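Local coordinates for protein diguanylate cyclase with PAS/PAC sensor (Marinobacter aquaeolei, PDB 3H9W) that forms the PAS sensor domain of a longer protein that probably makes cyclic di-GMP from two molecules of GTP, at residues W51-N54 against F55-Q59. Residues are numbered along the deposited sequence; the frame is centred on the assembly and turned at random.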
# COMPACT_ATOMS: atom_id res chain seq x y z
N TRP A 51 11.09 -6.02 -18.06
CA TRP A 51 9.84 -6.74 -17.80
C TRP A 51 8.84 -6.02 -16.91
O TRP A 51 7.63 -6.14 -17.10
CB TRP A 51 10.15 -8.11 -17.19
CG TRP A 51 10.62 -8.08 -15.76
CD1 TRP A 51 11.91 -8.02 -15.31
CD2 TRP A 51 9.79 -8.11 -14.59
NE1 TRP A 51 11.93 -8.02 -13.93
CE2 TRP A 51 10.64 -8.08 -13.47
CE3 TRP A 51 8.40 -8.17 -14.39
CZ2 TRP A 51 10.16 -8.09 -12.16
CZ3 TRP A 51 7.92 -8.19 -13.08
CH2 TRP A 51 8.80 -8.15 -11.98
N VAL A 52 9.35 -5.26 -15.94
CA VAL A 52 8.48 -4.55 -15.01
C VAL A 52 7.53 -3.55 -15.67
O VAL A 52 6.34 -3.52 -15.37
CB VAL A 52 9.33 -3.80 -13.95
CG1 VAL A 52 8.42 -2.95 -13.06
CG2 VAL A 52 10.10 -4.81 -13.10
N VAL A 53 8.06 -2.74 -16.58
CA VAL A 53 7.24 -1.76 -17.26
C VAL A 53 6.08 -2.42 -18.01
O VAL A 53 4.92 -2.05 -17.83
CB VAL A 53 8.09 -0.92 -18.23
CG1 VAL A 53 7.24 0.15 -18.89
CG2 VAL A 53 9.25 -0.28 -17.48
N ASN A 54 6.39 -3.43 -18.83
CA ASN A 54 5.34 -4.12 -19.59
C ASN A 54 4.32 -4.80 -18.69
O ASN A 54 3.12 -4.76 -18.95
CB ASN A 54 5.96 -5.15 -20.54
CG ASN A 54 6.81 -4.52 -21.62
OD1 ASN A 54 6.45 -3.47 -22.17
ND2 ASN A 54 7.93 -5.15 -21.95
N PHE A 55 4.81 -5.44 -17.63
CA PHE A 55 3.92 -6.12 -16.69
C PHE A 55 2.97 -5.11 -16.05
O PHE A 55 1.75 -5.28 -16.11
CB PHE A 55 4.75 -6.84 -15.61
CG PHE A 55 3.92 -7.45 -14.52
CD1 PHE A 55 3.12 -8.56 -14.77
CD2 PHE A 55 3.90 -6.89 -13.26
CE1 PHE A 55 2.29 -9.08 -13.77
CE2 PHE A 55 3.09 -7.40 -12.25
CZ PHE A 55 2.28 -8.50 -12.51
N CYS A 56 3.51 -4.05 -15.46
CA CYS A 56 2.65 -3.07 -14.81
C CYS A 56 1.65 -2.41 -15.75
O CYS A 56 0.50 -2.18 -15.38
CB CYS A 56 3.50 -2.00 -14.10
SG CYS A 56 4.38 -2.66 -12.66
N VAL A 57 2.08 -2.11 -16.97
CA VAL A 57 1.20 -1.51 -17.96
C VAL A 57 0.03 -2.44 -18.26
O VAL A 57 -1.13 -2.04 -18.21
CB VAL A 57 1.96 -1.23 -19.27
CG1 VAL A 57 0.98 -0.86 -20.37
CG2 VAL A 57 2.94 -0.09 -19.05
N LYS A 58 0.34 -3.70 -18.56
CA LYS A 58 -0.68 -4.69 -18.88
C LYS A 58 -1.68 -4.88 -17.75
O LYS A 58 -2.89 -4.90 -17.98
CB LYS A 58 -0.01 -6.03 -19.19
CG LYS A 58 -0.98 -7.13 -19.63
CD LYS A 58 -1.66 -6.79 -20.95
CE LYS A 58 -2.56 -7.93 -21.42
NZ LYS A 58 -3.62 -8.23 -20.41
N GLN A 59 -1.19 -5.01 -16.52
CA GLN A 59 -2.08 -5.20 -15.38
C GLN A 59 -2.93 -3.97 -15.09
O GLN A 59 -4.11 -4.09 -14.77
CB GLN A 59 -1.27 -5.59 -14.14
CG GLN A 59 -0.52 -6.91 -14.31
CD GLN A 59 -1.45 -8.06 -14.65
OE1 GLN A 59 -2.30 -8.44 -13.84
NE2 GLN A 59 -1.31 -8.60 -15.85
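Two successive turns of helix 46-61, the helix of this PAS domain that leads into strand 66-73, meet where Trp51, Val52 and Val53 come alongside Phe55, Cys56 and Val57. Four i to i+4 backbone bonds of 2.9 to 3.0 Å join the turns: Phe55 N gives its hydrogen to Trp51 O, Cys56 N to Val52 O, Val57 N to Val53 O and Lys58 N to Asn54 O. The Cys56 to Val52 bond is nearly straight, with an N-H...O angle of 174°. The Trp51 and Phe55 side chains run out from the helix in the same direction, neighbours on one flank, Trp51 CE3 reaching Phe55 CB at 4.1 Å. A chi1 of 73°, which flanks CG with both N and C of its own backbone, makes the indole project roughly square to the helix axis, its six-membered ring and CE3 on the side of Phe55; Val52 CG2 sits over the centre of one ring face, 3.3 Å above the plane, and NE1 is bonded to Asp48 OD1. In this PAS domain the inner side of the helix packs on strand 66-73, an outermost strand of the antiparallel sheet, and on helix 37-42. Val52 CG1 touches Cys56 SG at 4.1 Å there, both side chains buried on Trp40, while Val52 also meets Tyr70 and Cys56 meets His66. Val53, which rests on Ala41, meets Val57 through CG1 and CG2 at 4.3 Å. One turn on, Gln59 CG sits above one Phe55 face, nearer the ring's margin than its middle.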